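Local coordinates for protein exosome complex component Rrp42 (Archaeoglobus fulgidus, PDB 3M7N) that probably serves as a non-catalytic subunit of the RNA-degrading exosome, helping to shape the active site of its partner Rrp41, at residues D8-Y13 with E204-D209; V187-V192 with Y196-S201. All coordinates share one frame; numbering follows the deposited sequence.

Contact 1 of 2, residues D8-Y13 with E204-D209; sequences DIKRDY and EMSVGD
R11 NE donates to the backbone carbonyl V207 O over 3.0 Å, the hydrogen bond that fastens the N-terminal helix 4-19 to the type I beta turn M205-G208 in this RNase PH-type fold. The bond is somewhat bent, 144° at the hydrogen. V207 O lies close to the guanidinium plane, at its edge, while NE stands tilted 19° from the carbonyl plane. Arginine suits the place because its long aliphatic chain can lie along the turn while the guanidinium at its end still reaches both a carbonyl and an acidic partner. R11 CG is anti to the backbone N (chi1 179°) and the chain runs extended from there, carrying R11 CD to 3.3 Å from S206 O. Beyond NE, R11 NH2 forms a salt bridge with an acidic side chain of another protein chain, so one guanidinium serves both the turn and the subunit interface. S206, small enough to approach the helix backbone, points its CB toward it and brings S206 OG to 3.3 Å from R11 CA; the hydroxyl's hydrogen bond is with E203 O. K10 packs its CG at 3.8 Å from S206 OG, then bends at chi2 and chi3, and its NZ pairs with E203 OE1 in a salt bridge. The turn is closed by G208 N bonding to M205 O at 3.0 Å, and G208 then leaves with a positive phi, where a side chain would collide with V207 O, so glycine fits.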
ATOM      1  N   ASP H   8     -24.876 -10.616 -11.521  1.00 45.87           N
ATOM      2  CA  ASP H   8     -24.934 -11.741 -12.445  1.00 43.29           C
ATOM      3  C   ASP H   8     -26.370 -12.090 -12.860  1.00 42.45           C
ATOM      4  O   ASP H   8     -26.628 -12.436 -14.022  1.00 39.50           O
ATOM      5  CB  ASP H   8     -24.235 -12.961 -11.844  1.00 47.48           C
ATOM      6  CG  ASP H   8     -22.726 -12.807 -11.809  1.00 55.92           C
ATOM      7  OD1 ASP H   8     -22.067 -13.634 -11.153  1.00 57.03           O
ATOM      8  OD2 ASP H   8     -22.195 -11.869 -12.448  1.00 54.84           O
ATOM      9  N   ILE H   9     -27.298 -12.005 -11.914  1.00 36.99           N
ATOM     10  CA  ILE H   9     -28.677 -12.359 -12.196  1.00 36.07           C
ATOM     11  C   ILE H   9     -29.283 -11.269 -13.053  1.00 39.68           C
ATOM     12  O   ILE H   9     -30.012 -11.546 -14.013  1.00 35.91           O
ATOM     13  CB  ILE H   9     -29.494 -12.532 -10.909  1.00 41.65           C
ATOM     14  CG1 ILE H   9     -29.008 -13.775 -10.146  1.00 42.89           C
ATOM     15  CG2 ILE H   9     -30.993 -12.628 -11.222  1.00 37.07           C
ATOM     16  CD1 ILE H   9     -28.961 -15.027 -10.999  1.00 36.16           C
ATOM     17  N   LYS H  10     -28.947 -10.031 -12.706  1.00 38.83           N
ATOM     18  CA  LYS H  10     -29.378  -8.866 -13.465  1.00 40.89           C
ATOM     19  C   LYS H  10     -28.819  -8.925 -14.886  1.00 35.81           C
ATOM     20  O   LYS H  10     -29.436  -8.444 -15.827  1.00 34.89           O
ATOM     21  CB  LYS H  10     -28.922  -7.573 -12.780  1.00 36.43           C
ATOM     22  CG  LYS H  10     -29.302  -6.324 -13.548  1.00 40.31           C
ATOM     23  CD  LYS H  10     -30.789  -6.090 -13.456  1.00 42.48           C
ATOM     24  CE  LYS H  10     -31.164  -5.928 -12.001  1.00 40.95           C
ATOM     25  NZ  LYS H  10     -32.516  -5.340 -11.843  1.00 53.29           N
ATOM     26  N   ARG H  11     -27.640  -9.510 -15.031  1.00 35.37           N
ATOM     27  CA  ARG H  11     -27.060  -9.716 -16.341  1.00 33.93           C
ATOM     28  C   ARG H  11     -27.951 -10.643 -17.180  1.00 37.76           C
ATOM     29  O   ARG H  11     -28.229 -10.367 -18.352  1.00 33.84           O
ATOM     30  CB  ARG H  11     -25.640 -10.272 -16.227  1.00 35.86           C
ATOM     31  CG  ARG H  11     -24.963 -10.536 -17.566  1.00 34.92           C
ATOM     32  CD  ARG H  11     -23.456 -10.677 -17.411  1.00 34.93           C
ATOM     33  NE  ARG H  11     -22.830 -11.099 -18.663  1.00 38.86           N
ATOM     34  CZ  ARG H  11     -22.867 -12.348 -19.124  1.00 38.97           C
ATOM     35  NH1 ARG H  11     -22.276 -12.644 -20.266  1.00 38.38           N
ATOM     36  NH2 ARG H  11     -23.489 -13.306 -18.439  1.00 36.40           N
ATOM     37  N   ASP H  12     -28.414 -11.733 -16.574  1.00 35.68           N
ATOM     38  CA  ASP H  12     -29.323 -12.634 -17.269  1.00 32.67           C
ATOM     39  C   ASP H  12     -30.585 -11.915 -17.734  1.00 35.00           C
ATOM     40  O   ASP H  12     -31.072 -12.168 -18.823  1.00 35.42           O
ATOM     41  CB  ASP H  12     -29.706 -13.810 -16.382  1.00 36.80           C
ATOM     42  CG  ASP H  12     -28.603 -14.852 -16.283  1.00 39.63           C
ATOM     43  OD1 ASP H  12     -28.759 -15.791 -15.476  1.00 34.71           O
ATOM     44  OD2 ASP H  12     -27.591 -14.731 -17.010  1.00 35.37           O
ATOM     45  N   TYR H  13     -31.108 -11.019 -16.903  1.00 33.48           N
ATOM     46  CA  TYR H  13     -32.338 -10.317 -17.223  1.00 35.04           C
ATOM     47  C   TYR H  13     -32.166  -9.376 -18.425  1.00 33.13           C
ATOM     48  O   TYR H  13     -32.960  -9.402 -19.361  1.00 33.18           O
ATOM     49  CB  TYR H  13     -32.855  -9.546 -16.011  1.00 32.03           C
ATOM     50  CG  TYR H  13     -34.216  -8.947 -16.265  1.00 37.00           C
ATOM     51  CD1 TYR H  13     -35.310  -9.759 -16.521  1.00 39.95           C
ATOM     52  CD2 TYR H  13     -34.408  -7.572 -16.262  1.00 35.26           C
ATOM     53  CE1 TYR H  13     -36.557  -9.219 -16.769  1.00 40.57           C
ATOM     54  CE2 TYR H  13     -35.649  -7.026 -16.503  1.00 35.92           C
ATOM     55  CZ  TYR H  13     -36.722  -7.852 -16.757  1.00 42.43           C
ATOM     56  OH  TYR H  13     -37.966  -7.312 -16.995  1.00 42.89           O
ATOM     57  N   GLU H 204     -27.746  -2.098 -16.991  1.00 28.34           N
ATOM     58  CA  GLU H 204     -27.266  -2.663 -18.237  1.00 27.55           C
ATOM     59  C   GLU H 204     -25.782  -2.988 -18.156  1.00 27.20           C
ATOM     60  O   GLU H 204     -25.336  -3.961 -18.751  1.00 25.77           O
ATOM     61  CB  GLU H 204     -27.595  -1.758 -19.438  1.00 26.03           C
ATOM     62  CG  GLU H 204     -29.089  -1.736 -19.781  1.00 25.77           C
ATOM     63  CD  GLU H 204     -29.477  -0.590 -20.719  1.00 28.64           C
ATOM     64  OE1 GLU H 204     -30.442  -0.755 -21.510  1.00 25.59           O
ATOM     65  OE2 GLU H 204     -28.816   0.466 -20.660  1.00 24.22           O
ATOM     66  N   MET H 205     -25.021  -2.190 -17.411  1.00 25.05           N
ATOM     67  CA  MET H 205     -23.589  -2.435 -17.293  1.00 24.86           C
ATOM     68  C   MET H 205     -23.305  -3.773 -16.588  1.00 27.20           C
ATOM     69  O   MET H 205     -22.200  -4.270 -16.635  1.00 29.48           O
ATOM     70  CB  MET H 205     -22.891  -1.291 -16.557  1.00 26.09           C
ATOM     71  CG  MET H 205     -22.857   0.048 -17.317  1.00 30.57           C
ATOM     72  SD  MET H 205     -22.106  -0.007 -18.959  1.00 30.72           S
ATOM     73  CE  MET H 205     -20.456  -0.603 -18.557  1.00 26.00           C
ATOM     74  N   SER H 206     -24.306  -4.359 -15.946  1.00 25.43           N
ATOM     75  CA  SER H 206     -24.116  -5.662 -15.337  1.00 30.83           C
ATOM     76  C   SER H 206     -23.616  -6.679 -16.359  1.00 29.40           C
ATOM     77  O   SER H 206     -23.045  -7.696 -16.013  1.00 31.50           O
ATOM     78  CB  SER H 206     -25.429  -6.153 -14.746  1.00 32.65           C
ATOM     79  OG  SER H 206     -26.296  -6.517 -15.801  1.00 36.81           O
ATOM     80  N   VAL H 207     -23.842  -6.405 -17.631  1.00 31.17           N
ATOM     81  CA  VAL H 207     -23.436  -7.323 -18.680  1.00 30.79           C
ATOM     82  C   VAL H 207     -21.923  -7.420 -18.819  1.00 30.91           C
ATOM     83  O   VAL H 207     -21.400  -8.477 -19.133  1.00 37.46           O
ATOM     84  CB  VAL H 207     -24.080  -6.944 -20.040  1.00 33.11           C
ATOM     85  CG1 VAL H 207     -23.499  -7.791 -21.155  1.00 31.17           C
ATOM     86  CG2 VAL H 207     -25.603  -7.118 -19.969  1.00 34.10           C
ATOM     87  N   GLY H 208     -21.221  -6.315 -18.605  1.00 28.36           N
ATOM     88  CA  GLY H 208     -19.778  -6.297 -18.743  1.00 25.08           C
ATOM     89  C   GLY H 208     -19.357  -4.879 -19.022  1.00 31.63           C
ATOM     90  O   GLY H 208     -20.198  -4.042 -19.351  1.00 35.37           O
ATOM     91  N   ASP H 209     -18.071  -4.588 -18.891  1.00 30.86           N
ATOM     92  CA  ASP H 209     -17.605  -3.214 -19.049  1.00 32.86           C
ATOM     93  C   ASP H 209     -17.046  -2.988 -20.455  1.00 31.40           C
ATOM     94  O   ASP H 209     -15.891  -2.613 -20.627  1.00 32.69           O
ATOM     95  CB  ASP H 209     -16.554  -2.885 -17.992  1.00 35.05           C
ATOM     96  CG  ASP H 209     -16.310  -1.393 -17.850  1.00 52.49           C
ATOM     97  OD1 ASP H 209     -16.989  -0.603 -18.547  1.00 53.91           O
ATOM     98  OD2 ASP H 209     -15.437  -1.004 -17.035  1.00 64.24           O
TER

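Contact 2 of 2, residues V187-V192 with Y196-S201; sequences VTSLIV and YLVDPS
L190 and P200 cross obliquely, with L190 CB 3.6 Å from P200 CB, where a beta hairpin in the domain 2 part of the RNase PH fold gives way to the loop 199-201. The proline suits this position: its CB is directed toward strand 187-192, and P200 CD sits 3.4 Å from T188 O. T188 O also accepts D199 N at 2.9 Å, nearly head-on (165° at the oxygen). A glycine in place of P200 would probably leave L190 CB without this apolar neighbour and the loop backbone freer to flex. L190 also pairs with L197 in an antiparallel hydrogen-bonded pair. L197 N lies in the plane of the L190 carbonyl, whereas L190 N approaches L197 O from above its plane. On the other face, I191 has CG1 anti to its carbonyl carbon (chi1 -48°), which helps bring I191 CD1 to 4.0 Å from Y196 CB. The tyrosine ring turns off from the strand, with OH bonded to E240 OE1. S189, compact beside a branched neighbour, brings S189 OG to 3.4 Å from V198 CG2. The face of S189, I191 and Y196 is covered by helix 235-253, the face of L190 and L197 by helix 202-205; strand 211-216 continues the sheet beyond strand 187-192.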
ATOM      1  N   VAL H 187     -20.724  10.339 -26.953  1.00 23.03           N
ATOM      2  CA  VAL H 187     -21.780   9.335 -26.948  1.00 21.76           C
ATOM      3  C   VAL H 187     -21.182   7.964 -26.704  1.00 23.33           C
ATOM      4  O   VAL H 187     -20.347   7.484 -27.475  1.00 25.25           O
ATOM      5  CB  VAL H 187     -22.548   9.284 -28.297  1.00 22.31           C
ATOM      6  CG1 VAL H 187     -23.573   8.139 -28.298  1.00 18.67           C
ATOM      7  CG2 VAL H 187     -23.216  10.623 -28.586  1.00 19.69           C
ATOM      8  N   THR H 188     -21.660   7.308 -25.658  1.00 25.45           N
ATOM      9  CA  THR H 188     -21.056   6.078 -25.191  1.00 22.16           C
ATOM     10  C   THR H 188     -22.028   4.936 -25.284  1.00 22.24           C
ATOM     11  O   THR H 188     -23.148   5.019 -24.782  1.00 22.74           O
ATOM     12  CB  THR H 188     -20.570   6.227 -23.711  1.00 25.50           C
ATOM     13  OG1 THR H 188     -19.505   7.183 -23.667  1.00 24.52           O
ATOM     14  CG2 THR H 188     -20.111   4.889 -23.142  1.00 19.16           C
ATOM     15  N   SER H 189     -21.592   3.848 -25.912  1.00 22.05           N
ATOM     16  CA  SER H 189     -22.460   2.696 -26.027  1.00 24.23           C
ATOM     17  C   SER H 189     -21.894   1.450 -25.352  1.00 25.32           C
ATOM     18  O   SER H 189     -20.690   1.179 -25.390  1.00 26.90           O
ATOM     19  CB  SER H 189     -22.789   2.413 -27.507  1.00 26.92           C
ATOM     20  OG  SER H 189     -23.367   3.546 -28.125  1.00 21.29           O
ATOM     21  N   LEU H 190     -22.787   0.696 -24.732  1.00 23.48           N
ATOM     22  CA  LEU H 190     -22.467  -0.629 -24.256  1.00 25.06           C
ATOM     23  C   LEU H 190     -22.485  -1.585 -25.471  1.00 30.62           C
ATOM     24  O   LEU H 190     -23.474  -1.638 -26.215  1.00 29.93           O
ATOM     25  CB  LEU H 190     -23.529  -1.034 -23.235  1.00 21.95           C
ATOM     26  CG  LEU H 190     -23.292  -2.104 -22.176  1.00 29.20           C
ATOM     27  CD1 LEU H 190     -24.583  -2.879 -21.925  1.00 29.31           C
ATOM     28  CD2 LEU H 190     -22.181  -3.019 -22.563  1.00 31.64           C
ATOM     29  N   ILE H 191     -21.410  -2.341 -25.684  1.00 26.59           N
ATOM     30  CA  ILE H 191     -21.412  -3.318 -26.769  1.00 28.18           C
ATOM     31  C   ILE H 191     -21.651  -4.724 -26.225  1.00 31.15           C
ATOM     32  O   ILE H 191     -20.862  -5.233 -25.443  1.00 30.23           O
ATOM     33  CB  ILE H 191     -20.088  -3.309 -27.566  1.00 30.17           C
ATOM     34  CG1 ILE H 191     -19.681  -1.876 -27.935  1.00 26.39           C
ATOM     35  CG2 ILE H 191     -20.201  -4.183 -28.793  1.00 24.99           C
ATOM     36  CD1 ILE H 191     -20.709  -1.124 -28.774  1.00 26.23           C
ATOM     37  N   VAL H 192     -22.760  -5.342 -26.619  1.00 33.24           N
ATOM     38  CA  VAL H 192     -23.008  -6.721 -26.250  1.00 30.01           C
ATOM     39  C   VAL H 192     -23.105  -7.600 -27.493  1.00 36.05           C
ATOM     40  O   VAL H 192     -24.137  -7.614 -28.171  1.00 36.35           O
ATOM     41  CB  VAL H 192     -24.305  -6.882 -25.440  1.00 33.49           C
ATOM     42  CG1 VAL H 192     -24.438  -8.326 -24.954  1.00 26.95           C
ATOM     43  CG2 VAL H 192     -24.359  -5.900 -24.269  1.00 27.92           C
ATOM     44  N   TYR H 196     -25.493  -2.852 -29.976  1.00 31.95           N
ATOM     45  CA  TYR H 196     -25.065  -1.734 -29.151  1.00 28.85           C
ATOM     46  C   TYR H 196     -26.240  -1.178 -28.348  1.00 29.67           C
ATOM     47  O   TYR H 196     -27.400  -1.324 -28.742  1.00 29.34           O
ATOM     48  CB  TYR H 196     -24.435  -0.642 -30.009  1.00 29.58           C
ATOM     49  CG  TYR H 196     -25.327  -0.155 -31.122  1.00 33.76           C
ATOM     50  CD1 TYR H 196     -26.362   0.728 -30.864  1.00 30.35           C
ATOM     51  CD2 TYR H 196     -25.134  -0.585 -32.443  1.00 34.63           C
ATOM     52  CE1 TYR H 196     -27.191   1.186 -31.891  1.00 34.38           C
ATOM     53  CE2 TYR H 196     -25.949  -0.137 -33.475  1.00 30.58           C
ATOM     54  CZ  TYR H 196     -26.980   0.749 -33.196  1.00 37.48           C
ATOM     55  OH  TYR H 196     -27.819   1.189 -34.209  1.00 36.47           O
ATOM     56  N   LEU H 197     -25.940  -0.567 -27.208  1.00 25.73           N
ATOM     57  CA  LEU H 197     -26.956   0.114 -26.413  1.00 24.57           C
ATOM     58  C   LEU H 197     -26.376   1.451 -25.981  1.00 28.03           C
ATOM     59  O   LEU H 197     -25.498   1.524 -25.094  1.00 23.72           O
ATOM     60  CB  LEU H 197     -27.411  -0.703 -25.198  1.00 20.75           C
ATOM     61  CG  LEU H 197     -28.073  -2.080 -25.372  1.00 23.77           C
ATOM     62  CD1 LEU H 197     -27.041  -3.119 -25.799  1.00 26.01           C
ATOM     63  CD2 LEU H 197     -28.779  -2.535 -24.078  1.00 19.35           C
ATOM     64  N   VAL H 198     -26.854   2.498 -26.654  1.00 27.56           N
ATOM     65  CA  VAL H 198     -26.433   3.864 -26.400  1.00 28.30           C
ATOM     66  C   VAL H 198     -26.854   4.258 -24.986  1.00 26.40           C
ATOM     67  O   VAL H 198     -27.962   3.956 -24.568  1.00 25.71           O
ATOM     68  CB  VAL H 198     -27.067   4.828 -27.422  1.00 27.41           C
ATOM     69  CG1 VAL H 198     -26.842   6.277 -27.016  1.00 23.79           C
ATOM     70  CG2 VAL H 198     -26.527   4.549 -28.838  1.00 25.66           C
ATOM     71  N   ASP H 199     -25.953   4.911 -24.252  1.00 25.93           N
ATOM     72  CA  ASP H 199     -26.277   5.423 -22.921  1.00 27.87           C
ATOM     73  C   ASP H 199     -26.699   4.315 -21.956  1.00 21.58           C
ATOM     74  O   ASP H 199     -27.808   4.312 -21.438  1.00 25.61           O
ATOM     75  CB  ASP H 199     -27.370   6.496 -22.999  1.00 23.65           C
ATOM     76  CG  ASP H 199     -27.614   7.154 -21.663  1.00 25.85           C
ATOM     77  OD1 ASP H 199     -28.756   7.572 -21.381  1.00 26.03           O
ATOM     78  OD2 ASP H 199     -26.643   7.246 -20.885  1.00 28.59           O
ATOM     79  N   PRO H 200     -25.811   3.354 -21.723  1.00 21.35           N
ATOM     80  CA  PRO H 200     -26.182   2.231 -20.854  1.00 23.10           C
ATOM     81  C   PRO H 200     -26.460   2.675 -19.405  1.00 25.15           C
ATOM     82  O   PRO H 200     -25.727   3.491 -18.830  1.00 24.42           O
ATOM     83  CB  PRO H 200     -24.937   1.342 -20.902  1.00 24.41           C
ATOM     84  CG  PRO H 200     -23.820   2.318 -21.132  1.00 23.35           C
ATOM     85  CD  PRO H 200     -24.391   3.315 -22.105  1.00 20.68           C
ATOM     86  N   SER H 201     -27.530   2.153 -18.827  1.00 21.49           N
ATOM     87  CA  SER H 201     -27.777   2.343 -17.415  1.00 25.03           C
ATOM     88  C   SER H 201     -26.798   1.449 -16.621  1.00 30.27           C
ATOM     89  O   SER H 201     -26.121   0.582 -17.190  1.00 25.03           O
ATOM     90  CB  SER H 201     -29.235   2.001 -17.070  1.00 23.54           C
ATOM     91  OG  SER H 201     -29.503   0.611 -17.183  1.00 23.40           O
TER

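The two contacts meet through helix 202-205, which follows the hairpin of contact 2 after the short loop 199-201 and leads into the turn of contact 1; their centres lie 13 Å apart. S201 caps this helix with its side chain, while its N bonds to E204 OE2, as in a capping box. Packing continues the join: L190 CD1 is 3.4 Å from E204 O, M205 SD 3.6 Å from P200 CG, and V207 CG1 3.7 Å from V192 CG2. The buried hairpin thus backs the surface turn on which helix 4-19 rests. The nearest atoms of contacts 1 and 2 are about 19 Å and 17 Å from the bound nucleic acid, so neither touches it.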